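Side-chain contacts in GCN5-related N-acetyltransferase (Kribbella flavida, PDB 4IUS), which probably transfers an acyl group, most likely acetyl from acetyl-CoA, to an acceptor, as other GNAT-family enzymes do: residues A223-G228 with L239-K244; A176-T179 with V185-V188. The protein carries 1 engineered substitution. All blocks are in the same frame, centred on the assembly; numbering follows the deposited sequence. Where two conformers were deposited one is given.

Contact 1: residues A223-G228 with L239-K244; sequences AWLTPG and LGYEPK. With EDO (1,2-ethanediol), chain E.
L225 and Y241 meet by a CH-pi contact: the CD2 methyl of L225 stands over one face of the phenol ring, 3.8 Å from the centroid of Y241 and 21° from the ring normal. It is displaced toward the hydroxyl end, and CD2 of L225 comes within 3.5 Å of CZ of Y241. The torsions set up this meeting. CG of L225 lies between its backbone N and carbonyl carbon (chi1 60°), which sends the branched end over the ring, while CG of Y241 lies anti to the carbonyl carbon (chi1 -83°), which directs the ring at A223 and L225.

Plain van der Waals contacts complete the meeting. The CB of A223 rests 3.7 Å from OH of Y241, and the backbone of the strand faces the ring's edge, where CA of W224 is 4.3 Å from CE1 of Y241. V188 and V109 also pack against this tyrosine. The setting is the mixed sheet of the GNAT fold: strands 222-225 and 242-251 lie on opposite sides of strand 99-109, and Y241, just ahead of the second of these, reaches past that intervening strand to the first. A223 and L225 project to the face of the sheet covered by helix 202-216, the helix of a beta-alpha-beta crossover between parallel strands 185-193 and 222-225.

The polar groups find their partners outside the two segments. The buried hydroxyl of Y241 is hydrogen-bonded to OG1 of T211 on that helix, tying the ring to it. W224 points to the other face of the sheet, where its NE1 donates to O1 of a bound 1,2-ethanediol at 3.1 Å, the oxygen lying in the plane of the indole. The diol, probably from the crystallisation liquor, is also hydrogen-bonded to the carbonyl O of A13 in helix 6-19.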
loop_
_atom_site.group_PDB
_atom_site.type_symbol
_atom_site.label_atom_id
_atom_site.label_comp_id
_atom_site.label_asym_id
_atom_site.label_seq_id
_atom_site.Cartn_x
_atom_site.Cartn_y
_atom_site.Cartn_z
ATOM N N ALA A 223 -11.632 -1.252 -0.938
ATOM C CA ALA A 223 -10.490 -0.612 -0.293
ATOM C C ALA A 223 -9.762 -1.661 0.501
ATOM O O ALA A 223 -10.396 -2.497 1.125
ATOM C CB ALA A 223 -10.926 0.533 0.626
ATOM N N TRP A 224 -8.427 -1.618 0.485
ATOM C CA TRP A 224 -7.628 -2.502 1.287
ATOM C C TRP A 224 -6.530 -1.738 1.964
ATOM O O TRP A 224 -6.148 -0.649 1.538
ATOM C CB TRP A 224 -7.070 -3.682 0.495
ATOM C CG TRP A 224 -6.068 -3.314 -0.534
ATOM C CD1 TRP A 224 -6.300 -2.893 -1.837
ATOM C CD2 TRP A 224 -4.637 -3.240 -0.362
ATOM N NE1 TRP A 224 -5.114 -2.604 -2.469
ATOM C CE2 TRP A 224 -4.081 -2.816 -1.631
ATOM C CE3 TRP A 224 -3.766 -3.493 0.710
ATOM C CZ2 TRP A 224 -2.706 -2.668 -1.822
ATOM C CZ3 TRP A 224 -2.386 -3.310 0.502
ATOM C CH2 TRP A 224 -1.878 -2.911 -0.717
ATOM N N LEU A 225 -6.041 -2.293 3.057
ATOM C CA LEU A 225 -4.888 -1.759 3.780
ATOM C C LEU A 225 -4.129 -2.852 4.474
ATOM O O LEU A 225 -4.621 -3.965 4.630
ATOM C CB LEU A 225 -5.285 -0.698 4.777
ATOM C CG LEU A 225 -6.242 -1.059 5.891
ATOM C CD1 LEU A 225 -5.498 -1.751 7.061
ATOM C CD2 LEU A 225 -7.015 0.170 6.384
ATOM N N THR A 226 -2.880 -2.543 4.799
ATOM C CA THR A 226 -2.132 -3.371 5.690
ATOM C C THR A 226 -1.848 -2.584 6.975
ATOM O O THR A 226 -1.552 -1.407 6.921
ATOM C CB THR A 226 -0.888 -3.939 5.011
ATOM O OG1 THR A 226 -0.378 -4.933 5.879
ATOM C CG2 THR A 226 0.183 -2.896 4.777
ATOM N N PRO A 227 -2.035 -3.201 8.151
ATOM C CA PRO A 227 -2.006 -2.496 9.432
ATOM C C PRO A 227 -0.645 -2.412 10.057
ATOM O O PRO A 227 0.262 -3.108 9.632
ATOM C CB PRO A 227 -2.873 -3.406 10.340
ATOM C CG PRO A 227 -2.658 -4.752 9.810
ATOM C CD PRO A 227 -2.518 -4.580 8.321
ATOM N N GLY A 228 -0.549 -1.565 11.085
ATOM C CA GLY A 228 0.546 -1.577 12.062
ATOM C C GLY A 228 1.729 -0.708 11.682
ATOM O O GLY A 228 2.690 -0.581 12.445
ATOM N N LEU A 239 -14.323 -0.655 11.825
ATOM C CA LEU A 239 -14.674 0.085 10.642
ATOM C C LEU A 239 -15.284 -0.760 9.522
ATOM O O LEU A 239 -15.681 -0.241 8.476
ATOM C CB LEU A 239 -13.416 0.762 10.079
ATOM C CG LEU A 239 -12.570 1.566 11.091
ATOM C CD1 LEU A 239 -11.429 2.250 10.344
ATOM C CD2 LEU A 239 -13.394 2.558 11.860
ATOM N N GLY A 240 -15.318 -2.091 9.731
ATOM C CA GLY A 240 -15.804 -3.031 8.749
ATOM C C GLY A 240 -14.711 -3.765 7.986
ATOM O O GLY A 240 -15.034 -4.644 7.203
ATOM N N TYR A 241 -13.449 -3.407 8.173
ATOM C CA TYR A 241 -12.369 -4.115 7.490
ATOM C C TYR A 241 -12.230 -5.520 8.056
ATOM O O TYR A 241 -12.329 -5.732 9.275
ATOM C CB TYR A 241 -11.052 -3.364 7.709
ATOM C CG TYR A 241 -10.790 -2.192 6.769
ATOM C CD1 TYR A 241 -10.128 -2.377 5.600
ATOM C CD2 TYR A 241 -11.168 -0.907 7.107
ATOM C CE1 TYR A 241 -9.920 -1.339 4.729
ATOM C CE2 TYR A 241 -10.923 0.158 6.252
ATOM C CZ TYR A 241 -10.300 -0.051 5.070
ATOM O OH TYR A 241 -10.013 0.952 4.164
ATOM N N GLU A 242 -11.918 -6.447 7.170
ATOM C CA GLU A 242 -11.704 -7.838 7.543
ATOM C C GLU A 242 -10.481 -8.365 6.815
ATOM O O GLU A 242 -10.222 -7.981 5.684
ATOM C CB GLU A 242 -12.891 -8.702 7.142
ATOM C CG GLU A 242 -14.202 -8.345 7.799
ATOM C CD GLU A 242 -15.276 -9.249 7.259
ATOM O OE1 GLU A 242 -15.185 -10.443 7.567
ATOM O OE2 GLU A 242 -16.168 -8.788 6.486
ATOM N N PRO A 243 -9.785 -9.311 7.451
ATOM C CA PRO A 243 -8.643 -9.941 6.749
ATOM C C PRO A 243 -9.099 -10.726 5.545
ATOM O O PRO A 243 -10.035 -11.521 5.660
ATOM C CB PRO A 243 -8.001 -10.831 7.811
ATOM C CG PRO A 243 -9.049 -11.025 8.792
ATOM C CD PRO A 243 -9.972 -9.853 8.800
ATOM N N LYS A 244 -8.458 -10.531 4.401
ATOM C CA LYS A 244 -8.845 -11.179 3.166
ATOM C C LYS A 244 -7.677 -11.803 2.394
ATOM O O LYS A 244 -7.918 -12.620 1.511
ATOM C CB LYS A 244 -9.580 -10.193 2.262
ATOM C CG LYS A 244 -10.972 -9.820 2.763
ATOM C CD LYS A 244 -11.973 -10.965 2.641
ATOM C CE LYS A 244 -13.308 -10.661 3.205
ATOM N NZ LYS A 244 -14.087 -11.905 2.991
HETATM C C1 EDO E . -4.311 0.192 -5.289
HETATM O O1 EDO E . -4.062 -1.192 -4.983
HETATM C C2 EDO E . -4.691 0.305 -6.761
HETATM O O2 EDO E . -3.549 0.655 -7.569
#

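Contact 2: residues A176-T179 with V185-V188; sequences AAWT and VTEV
The hydroxyl of T186 reaches the opposing strand, where its OG1 donates to the carbonyl O of T179 at 2.8 Å, approaching from the side, with a C=O...donor angle of 127°. The same OG1 lies 3.4 Å from CB of W178, near the plane of the indole at its edge. At E187 both backbone polar atoms turn to T179, but only one of the two bonds is backbone to backbone. Its carbonyl O accepts from N of T179 at 2.9 Å, while its own N donates almost straight (171°) to OG1 of T179 at 3.0 Å. T179 holds OG1 between its backbone N and carbonyl carbon (chi1 65°), which turns the hydroxyl to that amide. Strands 171-179 and 185-193 form an antiparallel beta hairpin of the GNAT sheet, and near its turn the two threonine hydroxyls take part in the ladder alongside the backbone. Putting an alanine at T179 would probably leave the amide of E187 without this acceptor. V188 forms a non-hydrogen-bonded pair with W178, their CA atoms 4.4 Å apart, and its CA-H meets the carbonyl O of A177, 3.2 Å from CA of V188. The V188 side chain also touches T211 of helix 202-216.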
loop_
_atom_site.group_PDB
_atom_site.type_symbol
_atom_site.label_atom_id
_atom_site.label_comp_id
_atom_site.label_asym_id
_atom_site.label_seq_id
_atom_site.Cartn_x
_atom_site.Cartn_y
_atom_site.Cartn_z
ATOM N N ALA A 176 -4.992 10.167 6.849
ATOM C CA ALA A 176 -4.976 8.924 6.065
ATOM C C ALA A 176 -5.137 9.307 4.595
ATOM O O ALA A 176 -5.602 10.386 4.294
ATOM C CB ALA A 176 -6.108 7.971 6.496
ATOM N N ALA A 177 -4.716 8.416 3.723
ATOM C CA ALA A 177 -4.723 8.690 2.284
ATOM C C ALA A 177 -5.233 7.476 1.538
ATOM O O ALA A 177 -5.222 6.341 2.078
ATOM C CB ALA A 177 -3.288 8.991 1.849
ATOM N N TRP A 178 -5.658 7.701 0.297
ATOM C CA TRP A 178 -6.014 6.606 -0.589
ATOM C C TRP A 178 -5.249 6.760 -1.901
ATOM O O TRP A 178 -4.999 7.861 -2.377
ATOM C CB TRP A 178 -7.539 6.537 -0.836
ATOM C CG TRP A 178 -8.164 7.646 -1.658
ATOM C CD1 TRP A 178 -8.426 7.629 -3.003
ATOM C CD2 TRP A 178 -8.707 8.904 -1.162
ATOM N NE1 TRP A 178 -9.029 8.778 -3.383
ATOM C CE2 TRP A 178 -9.216 9.599 -2.302
ATOM C CE3 TRP A 178 -8.746 9.537 0.078
ATOM C CZ2 TRP A 178 -9.781 10.852 -2.198
ATOM C CZ3 TRP A 178 -9.338 10.802 0.171
ATOM C CH2 TRP A 178 -9.823 11.450 -0.951
ATOM N N THR A 179 -4.885 5.634 -2.492
ATOM C CA THR A 179 -4.204 5.619 -3.741
ATOM C C THR A 179 -5.146 5.802 -4.926
ATOM O O THR A 179 -6.343 5.586 -4.815
ATOM C CB THR A 179 -3.395 4.316 -3.955
ATOM O OG1 THR A 179 -4.332 3.235 -4.034
ATOM C CG2 THR A 179 -2.412 4.088 -2.836
ATOM N N VAL A 185 -10.293 -0.549 -7.275
ATOM C CA VAL A 185 -9.572 -0.842 -6.062
ATOM C C VAL A 185 -8.705 0.349 -5.682
ATOM O O VAL A 185 -8.060 0.964 -6.522
ATOM C CB VAL A 185 -8.673 -2.096 -6.223
ATOM C CG1 VAL A 185 -8.031 -2.428 -4.897
ATOM C CG2 VAL A 185 -9.464 -3.273 -6.759
ATOM N N THR A 186 -8.716 0.654 -4.380
ATOM C CA THR A 186 -7.804 1.611 -3.770
ATOM C C THR A 186 -7.142 0.977 -2.551
ATOM O O THR A 186 -7.726 0.126 -1.917
ATOM C CB THR A 186 -8.537 2.915 -3.358
ATOM O OG1 THR A 186 -7.560 3.907 -2.970
ATOM C CG2 THR A 186 -9.521 2.695 -2.220
ATOM N N GLU A 187 -5.924 1.424 -2.247
ATOM C CA GLU A 187 -5.239 1.151 -1.016
ATOM C C GLU A 187 -5.349 2.354 -0.104
ATOM O O GLU A 187 -5.025 3.464 -0.538
ATOM C CB GLU A 187 -3.777 0.805 -1.266
ATOM C CG GLU A 187 -3.071 0.454 0.045
ATOM C CD GLU A 187 -1.564 0.283 -0.021
ATOM O OE1 GLU A 187 -1.021 0.454 -1.118
ATOM O OE2 GLU A 187 -0.957 -0.040 1.037
ATOM N N VAL A 188 -5.752 2.148 1.139
ATOM C CA VAL A 188 -5.729 3.183 2.159
ATOM C C VAL A 188 -4.413 3.013 2.919
ATOM O O VAL A 188 -4.064 1.899 3.347
ATOM C CB VAL A 188 -6.959 3.111 3.079
ATOM C CG1 VAL A 188 -6.825 4.081 4.231
ATOM C CG2 VAL A 188 -8.214 3.420 2.265
#

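Followed from the N terminus, the chain first closes contact 2, where 176-179 turns back through a five-residue link to 185-188. It then runs on through strand 185-193 and helix 202-216 before contact 1 opens at 223-228 and closes a ten-residue, irregular loop at 239-244. The two are thus in series, neither enclosing nor crossing the other. They meet laterally in the sheet: strand 222-225 lies parallel to 185-193, with W224 probably hydrogen-bonded through its backbone N to O of T186 and through its O to N of V188. Together they link the hairpin and strand 222-225 to the residue that leads into strand 242-251, with helix 202-216 packed over the same face.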